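Local coordinates for UPF0098 protein CT_736 (Chlamydia trachomatis, PDB 3N08) that is of unproven function but resembles the phosphatidylethanolamine-binding proteins, whose eukaryotic members include Raf kinase inhibitor protein, and may likewise bind a small anionic ligand, at residues R15-K20 / Y110-Y115; L32-V37 / K42-I47; D60-H65 / V127-L132; V119-E124 / E134-H139. One frame throughout, in Å; residues are numbered along the deposited sequence.

Contact 1. Residues R15-K20 / Y110-Y115; sequences RPIPKK and YYFYAY
Ile17 meets Tyr110 and Phe112 through a single methyl, and the contact illustrates how one aliphatic tip can join a loop to the face of a sheet. The CD1 of Ile17 lies 4.0 Å from CB of Tyr110, and it is almost as near the ring at CD2 of Tyr110, which it approaches obliquely. The two side chains cross at about a right angle. The same methyl also comes to the edge of the Phe112 ring, near its plane, with Ile17 CD1 4.3 Å from Phe112 CE1. What brings it there is an outstretched branch: CG1 is set anti to the carbonyl carbon, and CD1 continues almost straight on (chi2 168°). All three residues are buried, and the contact is made of apolar groups alone.

The rest of 15-20 has a different character. Pro16 CD rests over one face of the Arg15 guanidinium, on the exposed part of the segment, while Lys19, also exposed, forms a salt bridge with Asp153, the C-terminal residue.

In this PEBP-family protein the contact joins the loop after an edge strand to a face of the large sheet. Strand 15-16 runs parallel to 140-150, and backbone bonds from both Arg15 and Ile17 to Thr149 hold it there. Strand 140-150 in turn pairs with 108-117, whose other neighbour is 43-50.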
loop_
_atom_site.group_PDB
_atom_site.type_symbol
_atom_site.label_atom_id
_atom_site.label_comp_id
_atom_site.label_asym_id
_atom_site.label_seq_id
_atom_site.Cartn_x
_atom_site.Cartn_y
_atom_site.Cartn_z
ATOM N N ARG B 15 13.778 0.857 -4.193
ATOM C CA ARG B 15 14.930 0.010 -4.524
ATOM C C ARG B 15 15.134 -0.039 -6.035
ATOM O O ARG B 15 14.276 0.386 -6.783
ATOM C CB ARG B 15 14.759 -1.405 -3.963
ATOM C CG ARG B 15 14.548 -1.435 -2.434
ATOM C CD ARG B 15 15.576 -0.588 -1.688
ATOM N NE ARG B 15 16.937 -1.073 -1.951
ATOM C CZ ARG B 15 18.052 -0.357 -1.821
ATOM N NH1 ARG B 15 18.007 0.904 -1.435
ATOM N NH2 ARG B 15 19.228 -0.913 -2.090
ATOM N N PRO B 16 16.283 -0.540 -6.470
ATOM C CA PRO B 16 16.571 -0.565 -7.907
ATOM C C PRO B 16 15.667 -1.510 -8.682
ATOM O O PRO B 16 15.448 -2.671 -8.276
ATOM C CB PRO B 16 18.027 -1.055 -7.962
ATOM C CG PRO B 16 18.626 -0.631 -6.656
ATOM C CD PRO B 16 17.481 -0.837 -5.672
ATOM N N ILE B 17 15.146 -1.024 -9.805
ATOM C CA ILE B 17 14.442 -1.846 -10.779
ATOM C C ILE B 17 15.477 -2.699 -11.507
ATOM O O ILE B 17 16.493 -2.167 -11.968
ATOM C CB ILE B 17 13.731 -0.943 -11.797
ATOM C CG1 ILE B 17 12.703 -0.067 -11.070
ATOM C CG2 ILE B 17 13.093 -1.766 -12.894
ATOM C CD1 ILE B 17 12.128 1.081 -11.936
ATOM N N PRO B 18 15.258 -4.028 -11.611
ATOM C CA PRO B 18 16.239 -4.859 -12.323
ATOM C C PRO B 18 16.505 -4.424 -13.752
ATOM O O PRO B 18 15.650 -3.889 -14.463
ATOM C CB PRO B 18 15.619 -6.253 -12.277
ATOM C CG PRO B 18 14.756 -6.209 -11.023
ATOM C CD PRO B 18 14.204 -4.833 -10.975
ATOM N N LYS B 19 17.734 -4.693 -14.171
ATOM C CA LYS B 19 18.238 -4.298 -15.473
ATOM C C LYS B 19 17.339 -4.750 -16.628
ATOM O O LYS B 19 17.204 -4.054 -17.631
ATOM C CB LYS B 19 19.640 -4.866 -15.624
ATOM C CG LYS B 19 20.277 -4.566 -16.966
ATOM C CD LYS B 19 21.743 -4.975 -16.984
ATOM C CE LYS B 19 22.593 -3.941 -16.263
ATOM N NZ LYS B 19 24.034 -4.330 -16.338
ATOM N N LYS B 20 16.740 -5.929 -16.479
ATOM C CA LYS B 20 15.888 -6.526 -17.501
ATOM C C LYS B 20 14.776 -5.565 -17.990
ATOM O O LYS B 20 14.320 -5.646 -19.130
ATOM C CB LYS B 20 15.252 -7.771 -16.862
ATOM C CG LYS B 20 14.325 -8.601 -17.711
ATOM C CD LYS B 20 13.736 -9.707 -16.831
ATOM C CE LYS B 20 13.009 -10.779 -17.623
ATOM N NZ LYS B 20 13.943 -11.755 -18.234
ATOM N N TYR B 110 11.404 6.272 -10.655
ATOM C CA TYR B 110 10.270 5.965 -11.513
ATOM C C TYR B 110 9.089 5.651 -10.602
ATOM O O TYR B 110 9.110 4.677 -9.828
ATOM C CB TYR B 110 10.612 4.785 -12.459
ATOM C CG TYR B 110 11.760 5.138 -13.348
ATOM C CD1 TYR B 110 11.565 5.787 -14.552
ATOM C CD2 TYR B 110 13.060 4.929 -12.922
ATOM C CE1 TYR B 110 12.643 6.183 -15.342
ATOM C CE2 TYR B 110 14.137 5.340 -13.684
ATOM C CZ TYR B 110 13.918 5.951 -14.894
ATOM O OH TYR B 110 15.022 6.366 -15.616
ATOM N N TYR B 111 8.068 6.494 -10.702
ATOM C CA TYR B 111 6.873 6.386 -9.870
ATOM C C TYR B 111 5.770 5.718 -10.665
ATOM O O TYR B 111 5.502 6.076 -11.831
ATOM C CB TYR B 111 6.427 7.759 -9.407
ATOM C CG TYR B 111 7.304 8.323 -8.317
ATOM C CD1 TYR B 111 7.008 8.113 -6.979
ATOM C CD2 TYR B 111 8.443 9.068 -8.621
ATOM C CE1 TYR B 111 7.799 8.626 -5.981
ATOM C CE2 TYR B 111 9.233 9.575 -7.629
ATOM C CZ TYR B 111 8.911 9.349 -6.306
ATOM O OH TYR B 111 9.747 9.875 -5.328
ATOM N N PHE B 112 5.150 4.727 -10.037
ATOM C CA PHE B 112 4.064 3.949 -10.595
ATOM C C PHE B 112 2.821 4.255 -9.769
ATOM O O PHE B 112 2.791 4.019 -8.565
ATOM C CB PHE B 112 4.357 2.464 -10.454
ATOM C CG PHE B 112 5.560 1.977 -11.204
ATOM C CD1 PHE B 112 6.855 2.321 -10.810
ATOM C CD2 PHE B 112 5.407 1.160 -12.287
ATOM C CE1 PHE B 112 7.949 1.845 -11.519
ATOM C CE2 PHE B 112 6.499 0.688 -12.985
ATOM C CZ PHE B 112 7.770 1.035 -12.591
ATOM N N TYR B 113 1.825 4.854 -10.393
ATOM C CA TYR B 113 0.623 5.281 -9.697
ATOM C C TYR B 113 -0.541 4.441 -10.180
ATOM O O TYR B 113 -0.773 4.349 -11.378
ATOM C CB TYR B 113 0.328 6.752 -10.003
ATOM C CG TYR B 113 1.397 7.698 -9.522
ATOM C CD1 TYR B 113 1.609 7.890 -8.173
ATOM C CD2 TYR B 113 2.204 8.381 -10.404
ATOM C CE1 TYR B 113 2.597 8.775 -7.712
ATOM C CE2 TYR B 113 3.171 9.271 -9.955
ATOM C CZ TYR B 113 3.360 9.441 -8.615
ATOM O OH TYR B 113 4.349 10.326 -8.189
ATOM N N ALA B 114 -1.291 3.879 -9.242
ATOM C CA ALA B 114 -2.512 3.180 -9.570
ATOM C C ALA B 114 -3.708 3.970 -9.054
ATOM O O ALA B 114 -3.670 4.569 -7.963
ATOM C CB ALA B 114 -2.516 1.788 -8.964
ATOM N N TYR B 115 -4.779 3.950 -9.824
ATOM C CA TYR B 115 -6.024 4.607 -9.468
ATOM C C TYR B 115 -7.158 3.615 -9.678
ATOM O O TYR B 115 -7.271 3.050 -10.747
ATOM C CB TYR B 115 -6.268 5.850 -10.354
ATOM C CG TYR B 115 -5.104 6.814 -10.433
ATOM C CD1 TYR B 115 -4.071 6.591 -11.321
ATOM C CD2 TYR B 115 -5.042 7.949 -9.647
ATOM C CE1 TYR B 115 -3.002 7.465 -11.421
ATOM C CE2 TYR B 115 -3.958 8.834 -9.754
ATOM C CZ TYR B 115 -2.954 8.573 -10.643
ATOM O OH TYR B 115 -1.874 9.433 -10.774
#

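Contact 2. Residues L32-V37 / K42-I47; sequences LSFSDV and KSLVLI
Phe34 and Leu44 run antiparallel alongside one another, so that the leucine lies along the root of the aromatic side chain. Leu44 CD1 is 3.8 Å from Phe34 CD2 and 3.9 Å from Phe34 CG, an approach oblique to the ring. The ends of Val37 and Leu44 meet head-on, with Val37 CG1 4.0 Å from Leu44 CD2. Of the two partners CD2 turns to Val37 alone, while CD1 meets Phe34 and also skirts Val37 CG2.

The arrangement is a worked case of sandwich packing, consistent with the PEBP fold: strand 32-35 belongs to the small antiparallel sheet, strand 43-50 to the large mixed one, and their side chains fill the layer between. Leu6 of strand 5-7 also touches Phe34 and Leu46 within it.

Farther along, Leu32 and Leu46 meet at a slant, and Leu32 CD1 approaches Leu46 CD2 to 3.6 Å. Their first torsions differ: CG of Leu32 stands beside its backbone N, whereas CG of Leu46 is swung to the side of the carbonyl carbon (chi1 175°), which together with chi2 of 70° turns CD2 to Leu32. At the start of the second strand, Lys42 and Ser43 sit together opposite Leu117, a classic beta bulge.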
loop_
_atom_site.group_PDB
_atom_site.type_symbol
_atom_site.label_atom_id
_atom_site.label_comp_id
_atom_site.label_asym_id
_atom_site.label_seq_id
_atom_site.Cartn_x
_atom_site.Cartn_y
_atom_site.Cartn_z
ATOM N N LEU B 32 3.805 -6.249 -12.099
ATOM C CA LEU B 32 3.116 -5.443 -11.103
ATOM C C LEU B 32 1.923 -6.188 -10.578
ATOM O O LEU B 32 1.288 -6.947 -11.311
ATOM C CB LEU B 32 2.617 -4.154 -11.740
ATOM C CG LEU B 32 3.709 -3.225 -12.281
ATOM C CD1 LEU B 32 3.077 -2.125 -13.133
ATOM C CD2 LEU B 32 4.481 -2.601 -11.121
ATOM N N SER B 33 1.607 -5.968 -9.308
ATOM C CA SER B 33 0.458 -6.587 -8.640
ATOM C C SER B 33 -0.422 -5.538 -8.013
ATOM O O SER B 33 0.056 -4.620 -7.329
ATOM C CB SER B 33 0.909 -7.521 -7.524
ATOM O OG SER B 33 1.621 -8.627 -8.054
ATOM N N PHE B 34 -1.714 -5.670 -8.239
ATOM C CA PHE B 34 -2.722 -4.819 -7.645
ATOM C C PHE B 34 -3.444 -5.656 -6.599
ATOM O O PHE B 34 -3.814 -6.810 -6.868
ATOM C CB PHE B 34 -3.733 -4.371 -8.702
ATOM C CG PHE B 34 -3.131 -3.597 -9.842
ATOM C CD1 PHE B 34 -2.497 -4.252 -10.890
ATOM C CD2 PHE B 34 -3.189 -2.215 -9.874
ATOM C CE1 PHE B 34 -1.940 -3.531 -11.950
ATOM C CE2 PHE B 34 -2.662 -1.502 -10.934
ATOM C CZ PHE B 34 -2.027 -2.155 -11.964
ATOM N N SER B 35 -3.633 -5.137 -5.403
ATOM C CA SER B 35 -4.421 -5.886 -4.447
ATOM C C SER B 35 -5.178 -4.941 -3.545
ATOM O O SER B 35 -4.928 -3.737 -3.508
ATOM C CB SER B 35 -3.545 -6.837 -3.642
ATOM O OG SER B 35 -2.639 -6.109 -2.836
ATOM N N ASP B 36 -6.143 -5.503 -2.846
ATOM C CA ASP B 36 -7.022 -4.750 -1.960
ATOM C C ASP B 36 -7.750 -3.638 -2.727
ATOM O O ASP B 36 -7.969 -2.545 -2.227
ATOM C CB ASP B 36 -6.269 -4.177 -0.741
ATOM C CG ASP B 36 -5.590 -5.241 0.087
ATOM O OD1 ASP B 36 -6.108 -6.372 0.134
ATOM O OD2 ASP B 36 -4.560 -4.934 0.725
ATOM N N VAL B 37 -8.128 -3.928 -3.963
ATOM C CA VAL B 37 -8.873 -2.971 -4.764
ATOM C C VAL B 37 -10.302 -2.872 -4.206
ATOM O O VAL B 37 -10.932 -3.897 -3.965
ATOM C CB VAL B 37 -8.910 -3.399 -6.270
ATOM C CG1 VAL B 37 -9.744 -2.440 -7.088
ATOM C CG2 VAL B 37 -7.501 -3.520 -6.840
ATOM N N LYS B 42 -14.786 -0.128 -10.769
ATOM C CA LYS B 42 -15.117 -0.733 -12.064
ATOM C C LYS B 42 -13.942 -0.806 -13.038
ATOM O O LYS B 42 -13.998 -1.525 -14.022
ATOM C CB LYS B 42 -16.277 0.010 -12.732
ATOM C CG LYS B 42 -17.559 -0.082 -11.928
ATOM C CD LYS B 42 -18.754 0.470 -12.674
ATOM C CE LYS B 42 -19.986 0.536 -11.783
ATOM N NZ LYS B 42 -21.179 1.030 -12.504
ATOM N N SER B 43 -12.866 -0.076 -12.738
ATOM C CA SER B 43 -11.675 -0.133 -13.573
ATOM C C SER B 43 -10.483 0.362 -12.783
ATOM O O SER B 43 -10.645 1.022 -11.745
ATOM C CB SER B 43 -11.854 0.721 -14.836
ATOM O OG SER B 43 -11.912 2.116 -14.548
ATOM N N LEU B 44 -9.305 0.050 -13.318
ATOM C CA LEU B 44 -8.033 0.543 -12.795
ATOM C C LEU B 44 -7.269 1.294 -13.869
ATOM O O LEU B 44 -7.374 1.016 -15.059
ATOM C CB LEU B 44 -7.163 -0.617 -12.299
ATOM C CG LEU B 44 -7.637 -1.402 -11.071
ATOM C CD1 LEU B 44 -6.826 -2.684 -10.870
ATOM C CD2 LEU B 44 -7.549 -0.508 -9.835
ATOM N N VAL B 45 -6.464 2.233 -13.396
ATOM C CA VAL B 45 -5.565 3.040 -14.207
ATOM C C VAL B 45 -4.150 2.945 -13.651
ATOM O O VAL B 45 -3.966 2.940 -12.424
ATOM C CB VAL B 45 -5.998 4.512 -14.165
ATOM C CG1 VAL B 45 -5.029 5.402 -14.935
ATOM C CG2 VAL B 45 -7.434 4.646 -14.674
ATOM N N LEU B 46 -3.171 2.888 -14.544
ATOM C CA LEU B 46 -1.748 2.914 -14.185
ATOM C C LEU B 46 -1.034 4.027 -14.939
ATOM O O LEU B 46 -1.170 4.124 -16.151
ATOM C CB LEU B 46 -1.138 1.551 -14.509
ATOM C CG LEU B 46 0.375 1.448 -14.290
ATOM C CD1 LEU B 46 0.751 1.473 -12.849
ATOM C CD2 LEU B 46 0.965 0.216 -14.953
ATOM N N ILE B 47 -0.286 4.865 -14.219
ATOM C CA ILE B 47 0.543 5.897 -14.845
ATOM C C ILE B 47 1.951 5.739 -14.274
ATOM O O ILE B 47 2.120 5.737 -13.063
ATOM C CB ILE B 47 0.007 7.310 -14.591
ATOM C CG1 ILE B 47 -1.404 7.447 -15.140
ATOM C CG2 ILE B 47 0.952 8.367 -15.193
ATOM C CD1 ILE B 47 -2.072 8.767 -14.814
#

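Contact 3. Residues D60-H65 / V127-L132; sequences DGLWIH and VTKEQL
Lys129 crosses Ile64 and Leu62 at about a right angle, reaching from the first turn of helix 129-136 to Ile64 at the start of strand 63-71 and Leu62 just before it. A capping box sets up that helix end: Gln131 N donates to Thr128 OG1 over 3.2 Å, and Thr128 N returns a bond to Gln131 OE1, the donor N lying 33° out of the carbonyl plane.

From this fixed origin the lysine can be followed outward. Lys129 CB stands beside the isoleucine, 4.2 Å from Ile64 CG1. The chain leaves with CG anti to the backbone N (chi1 178°) and stays extended. CG stands back from the isoleucine; Lys129 CD then makes the nearest approach, 3.6 Å from Ile64 CD1, and CE passes the same methyl more loosely. The tip arrives at Leu62, where NZ of Lys129 is 3.4 Å from CD2 of Leu62. This last meeting of a charged group with a methyl is incidental to the main polar partner of the ammonium, Glu49 of strand 43-50. The methylenes are thus packed on apolar groups while NZ itself pairs with Glu49 in a salt bridge.

On the leucine side, the backbone is shaped by an Asx turn: Leu62 N donates to Asp60 OD1 over 3.1 Å, meeting that oxygen from above the carboxylate plane.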
loop_
_atom_site.group_PDB
_atom_site.type_symbol
_atom_site.label_atom_id
_atom_site.label_comp_id
_atom_site.label_asym_id
_atom_site.label_seq_id
_atom_site.Cartn_x
_atom_site.Cartn_y
_atom_site.Cartn_z
ATOM N N ASP B 60 9.160 20.669 -18.358
ATOM C CA ASP B 60 8.257 20.431 -17.224
ATOM C C ASP B 60 8.779 19.377 -16.249
ATOM O O ASP B 60 8.148 19.099 -15.238
ATOM C CB ASP B 60 6.828 20.128 -17.676
ATOM C CG ASP B 60 6.668 18.762 -18.323
ATOM O OD1 ASP B 60 7.606 17.924 -18.325
ATOM O OD2 ASP B 60 5.543 18.498 -18.823
ATOM N N GLY B 61 9.942 18.818 -16.531
ATOM C CA GLY B 61 10.606 17.908 -15.610
ATOM C C GLY B 61 9.901 16.593 -15.346
ATOM O O GLY B 61 10.171 15.953 -14.311
ATOM N N LEU B 62 9.038 16.156 -16.266
ATOM C CA LEU B 62 8.281 14.924 -16.051
ATOM C C LEU B 62 8.098 14.161 -17.342
ATOM O O LEU B 62 7.472 14.649 -18.266
ATOM C CB LEU B 62 6.917 15.249 -15.439
ATOM C CG LEU B 62 6.120 14.074 -14.845
ATOM C CD1 LEU B 62 6.898 13.395 -13.712
ATOM C CD2 LEU B 62 4.767 14.547 -14.309
ATOM N N TRP B 63 8.644 12.953 -17.384
ATOM C CA TRP B 63 8.511 12.084 -18.552
ATOM C C TRP B 63 7.612 10.880 -18.241
ATOM O O TRP B 63 7.887 10.131 -17.288
ATOM C CB TRP B 63 9.889 11.604 -18.990
ATOM C CG TRP B 63 9.919 11.099 -20.398
ATOM C CD1 TRP B 63 9.597 9.855 -20.844
ATOM C CD2 TRP B 63 10.321 11.853 -21.535
ATOM N NE1 TRP B 63 9.745 9.797 -22.221
ATOM C CE2 TRP B 63 10.211 11.012 -22.657
ATOM C CE3 TRP B 63 10.773 13.165 -21.711
ATOM C CZ2 TRP B 63 10.520 11.445 -23.943
ATOM C CZ3 TRP B 63 11.075 13.593 -22.980
ATOM C CH2 TRP B 63 10.955 12.732 -24.084
ATOM N N ILE B 64 6.549 10.723 -19.012
ATOM C CA ILE B 64 5.611 9.615 -18.819
ATOM C C ILE B 64 6.115 8.403 -19.580
ATOM O O ILE B 64 6.347 8.466 -20.807
ATOM C CB ILE B 64 4.203 9.993 -19.327
ATOM C CG1 ILE B 64 3.656 11.236 -18.627
ATOM C CG2 ILE B 64 3.272 8.802 -19.171
ATOM C CD1 ILE B 64 3.844 11.300 -17.153
ATOM N N HIS B 65 6.333 7.330 -18.844
ATOM C CA HIS B 65 6.837 6.092 -19.400
ATOM C C HIS B 65 5.760 5.072 -19.776
ATOM O O HIS B 65 6.022 4.204 -20.578
ATOM C CB HIS B 65 7.872 5.459 -18.444
ATOM C CG HIS B 65 9.201 6.136 -18.495
ATOM N ND1 HIS B 65 10.276 5.606 -19.172
ATOM C CD2 HIS B 65 9.594 7.363 -18.081
ATOM C CE1 HIS B 65 11.296 6.444 -19.120
ATOM N NE2 HIS B 65 10.907 7.519 -18.464
ATOM N N VAL B 127 -4.617 8.332 -25.928
ATOM C CA VAL B 127 -4.865 9.123 -24.725
ATOM C C VAL B 127 -3.570 9.585 -24.047
ATOM O O VAL B 127 -2.691 8.781 -23.754
ATOM C CB VAL B 127 -5.731 8.316 -23.713
ATOM C CG1 VAL B 127 -5.803 9.024 -22.358
ATOM C CG2 VAL B 127 -7.122 8.105 -24.304
ATOM N N THR B 128 -3.461 10.883 -23.814
ATOM C CA THR B 128 -2.330 11.439 -23.082
ATOM C C THR B 128 -2.636 11.505 -21.580
ATOM O O THR B 128 -3.789 11.416 -21.161
ATOM C CB THR B 128 -2.034 12.875 -23.531
ATOM O OG1 THR B 128 -3.156 13.706 -23.205
ATOM C CG2 THR B 128 -1.751 12.949 -25.034
ATOM N N LYS B 129 -1.605 11.691 -20.765
ATOM C CA LYS B 129 -1.819 11.849 -19.340
ATOM C C LYS B 129 -2.819 12.966 -19.019
ATOM O O LYS B 129 -3.708 12.779 -18.197
ATOM C CB LYS B 129 -0.494 12.121 -18.628
ATOM C CG LYS B 129 -0.691 12.347 -17.126
ATOM C CD LYS B 129 0.600 12.551 -16.368
ATOM C CE LYS B 129 0.341 12.950 -14.923
ATOM N NZ LYS B 129 1.588 13.453 -14.294
ATOM N N GLU B 130 -2.660 14.127 -19.649
ATOM C CA GLU B 130 -3.565 15.236 -19.389
ATOM C C GLU B 130 -5.020 14.847 -19.659
ATOM O O GLU B 130 -5.900 15.130 -18.853
ATOM C CB GLU B 130 -3.173 16.462 -20.215
ATOM C CG GLU B 130 -4.072 17.666 -19.986
ATOM C CD GLU B 130 -3.617 18.902 -20.751
ATOM O OE1 GLU B 130 -2.960 18.753 -21.805
ATOM O OE2 GLU B 130 -3.917 20.027 -20.297
ATOM N N GLN B 131 -5.268 14.193 -20.790
ATOM C CA GLN B 131 -6.630 13.768 -21.147
ATOM C C GLN B 131 -7.189 12.722 -20.171
ATOM O O GLN B 131 -8.364 12.746 -19.788
ATOM C CB GLN B 131 -6.632 13.184 -22.555
ATOM C CG GLN B 131 -6.395 14.215 -23.644
ATOM C CD GLN B 131 -6.181 13.574 -25.001
ATOM O OE1 GLN B 131 -5.778 12.427 -25.105
ATOM N NE2 GLN B 131 -6.471 14.327 -26.052
ATOM N N LEU B 132 -6.322 11.802 -19.768
ATOM C CA LEU B 132 -6.682 10.752 -18.828
ATOM C C LEU B 132 -7.071 11.327 -17.471
ATOM O O LEU B 132 -8.080 10.939 -16.880
ATOM C CB LEU B 132 -5.514 9.772 -18.697
ATOM C CG LEU B 132 -5.748 8.631 -17.725
ATOM C CD1 LEU B 132 -7.048 7.887 -18.032
ATOM C CD2 LEU B 132 -4.573 7.681 -17.801
#

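Contact 4. Residues V119-E124 / E134-H139; sequences VVLSDE and EAMDGH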
loop_
_atom_site.group_PDB
_atom_site.type_symbol
_atom_site.label_atom_id
_atom_site.label_comp_id
_atom_site.label_asym_id
_atom_site.label_seq_id
_atom_site.Cartn_x
_atom_site.Cartn_y
_atom_site.Cartn_z
ATOM N N VAL B 119 -16.022 3.973 -12.450
ATOM C CA VAL B 119 -16.589 3.957 -13.777
ATOM C C VAL B 119 -15.576 3.301 -14.712
ATOM O O VAL B 119 -14.382 3.173 -14.377
ATOM C CB VAL B 119 -16.894 5.373 -14.332
ATOM C CG1 VAL B 119 -17.888 6.130 -13.433
ATOM C CG2 VAL B 119 -15.621 6.179 -14.550
ATOM N N VAL B 120 -16.074 2.883 -15.861
ATOM C CA VAL B 120 -15.260 2.521 -17.012
ATOM C C VAL B 120 -15.202 3.757 -17.913
ATOM O O VAL B 120 -16.247 4.337 -18.264
ATOM C CB VAL B 120 -15.881 1.321 -17.759
ATOM C CG1 VAL B 120 -15.117 1.025 -19.023
ATOM C CG2 VAL B 120 -15.934 0.086 -16.848
ATOM N N LEU B 121 -13.995 4.169 -18.304
ATOM C CA LEU B 121 -13.835 5.355 -19.143
ATOM C C LEU B 121 -14.159 5.038 -20.592
ATOM O O LEU B 121 -14.176 3.879 -21.005
ATOM C CB LEU B 121 -12.419 5.909 -19.033
ATOM C CG LEU B 121 -11.969 6.339 -17.642
ATOM C CD1 LEU B 121 -10.495 6.711 -17.666
ATOM C CD2 LEU B 121 -12.817 7.490 -17.110
ATOM N N SER B 122 -14.455 6.066 -21.376
ATOM C CA SER B 122 -14.667 5.878 -22.798
ATOM C C SER B 122 -13.447 5.218 -23.437
ATOM O O SER B 122 -12.318 5.462 -23.052
ATOM C CB SER B 122 -14.971 7.228 -23.460
ATOM O OG SER B 122 -15.263 7.055 -24.828
ATOM N N ASP B 123 -13.710 4.371 -24.423
ATOM C CA ASP B 123 -12.699 3.565 -25.071
ATOM C C ASP B 123 -12.066 4.380 -26.193
ATOM O O ASP B 123 -12.622 4.487 -27.288
ATOM C CB ASP B 123 -13.383 2.309 -25.630
ATOM C CG ASP B 123 -12.414 1.223 -26.011
ATOM O OD1 ASP B 123 -11.208 1.356 -25.702
ATOM O OD2 ASP B 123 -12.891 0.224 -26.613
ATOM N N GLU B 124 -10.909 4.970 -25.914
ATOM C CA GLU B 124 -10.248 5.880 -26.849
ATOM C C GLU B 124 -8.774 5.554 -27.006
ATOM O O GLU B 124 -8.059 5.277 -26.039
ATOM C CB GLU B 124 -10.349 7.332 -26.366
ATOM C CG GLU B 124 -11.719 7.755 -25.896
ATOM C CD GLU B 124 -12.682 7.977 -27.034
ATOM O OE1 GLU B 124 -12.221 8.241 -28.163
ATOM O OE2 GLU B 124 -13.901 7.882 -26.798
ATOM N N GLU B 134 -8.258 14.204 -16.868
ATOM C CA GLU B 134 -9.548 14.868 -17.006
ATOM C C GLU B 134 -10.677 13.833 -16.978
ATOM O O GLU B 134 -11.697 14.040 -16.340
ATOM C CB GLU B 134 -9.581 15.714 -18.285
ATOM C CG GLU B 134 -10.923 16.385 -18.560
ATOM N N ALA B 135 -10.481 12.715 -17.658
ATOM C CA ALA B 135 -11.514 11.700 -17.741
ATOM C C ALA B 135 -11.754 11.051 -16.369
ATOM O O ALA B 135 -12.881 10.686 -16.042
ATOM C CB ALA B 135 -11.144 10.654 -18.789
ATOM N N MET B 136 -10.684 10.919 -15.581
ATOM C CA MET B 136 -10.745 10.296 -14.255
ATOM C C MET B 136 -11.499 11.172 -13.258
ATOM O O MET B 136 -12.118 10.653 -12.333
ATOM C CB MET B 136 -9.331 10.040 -13.682
ATOM C CG MET B 136 -8.550 8.884 -14.301
ATOM S SD MET B 136 -7.148 8.202 -13.332
ATOM C CE MET B 136 -6.045 9.579 -13.217
ATOM N N ASP B 137 -11.415 12.492 -13.437
ATOM C CA ASP B 137 -11.902 13.449 -12.448
ATOM C C ASP B 137 -13.331 13.183 -11.999
ATOM O O ASP B 137 -14.245 13.097 -12.815
ATOM C CB ASP B 137 -11.786 14.885 -12.962
ATOM C CG ASP B 137 -12.166 15.898 -11.907
ATOM O OD1 ASP B 137 -11.466 15.960 -10.874
ATOM O OD2 ASP B 137 -13.172 16.608 -12.100
ATOM N N GLY B 138 -13.500 13.054 -10.691
ATOM C CA GLY B 138 -14.776 12.749 -10.095
ATOM C C GLY B 138 -15.024 11.263 -9.881
ATOM O O GLY B 138 -16.052 10.894 -9.307
ATOM N N HIS B 139 -14.099 10.408 -10.322
ATOM C CA HIS B 139 -14.352 8.974 -10.324
ATOM C C HIS B 139 -13.294 8.214 -9.555
ATOM O O HIS B 139 -13.394 6.993 -9.455
ATOM C CB HIS B 139 -14.404 8.443 -11.757
ATOM C CG HIS B 139 -15.388 9.151 -12.625
ATOM N ND1 HIS B 139 -16.743 9.079 -12.409
ATOM C CD2 HIS B 139 -15.218 9.934 -13.713
ATOM C CE1 HIS B 139 -17.371 9.806 -13.315
ATOM N NE2 HIS B 139 -16.470 10.334 -14.120
#
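Leu121 packs on the last turn of helix 129-136. Its CD2 is 3.4 Å from Ala135 O and 4.0 Å from Ala135 CB, touching both the backbone and the methyl of the alanine, and its CD1 comes more loosely to Met136. Ala135 O also lies at the edge of the His139 imidazole, in its plane. Next to this group Val119 lies over one face of the His139 ring, the two side chains crossing at about a right angle. CG2 of Val119 sits 3.8 Å from the centroid of the His139 ring and 20° off its normal, a CH-pi contact, and CG1 lies on the same face, above ND1. Both details hold for one of the two modelled positions of the valine and are tentative.

A second shell surrounds these groups. ND1 of His139 has a weak hydrogen bond to OD1 of Asp118, just before 119-124. The loop is held from the sheet side as well: Val119 O accepts from Ser43 OG, and Leu121 O from Asn70 ND2. Beyond the helix, His139 N bonds to Met136 O over 2.8 Å and closes a turn in which Gly138 holds the third position, where phi is positive.

That turn, of type II, is the link between helix 129-136 and strand 140-150, within a strand-loop-helix-turn-strand connection that leads from 108-117 to its antiparallel neighbour.

How the contacts relate
From the N terminus, 15-20 opens the longest of the four loops, which contact 1 closes at 110-115 by joining an outermost strand region to the middle of the large sheet. Contact 2 opens and closes wholly within that span, a short loop tying the small sheet to the large one. Contact 3 also begins inside it, at 60-65, but closes only at 127-132, so it crosses contact 1 and brings the helix to the sheet. Contact 4 opens at 119-124, before contact 3 has closed, and ends at 134-139; these two cross and share helix 129-136. Leu132, from contact 3, touches Val45 of contact 2 and Leu121 of contact 4.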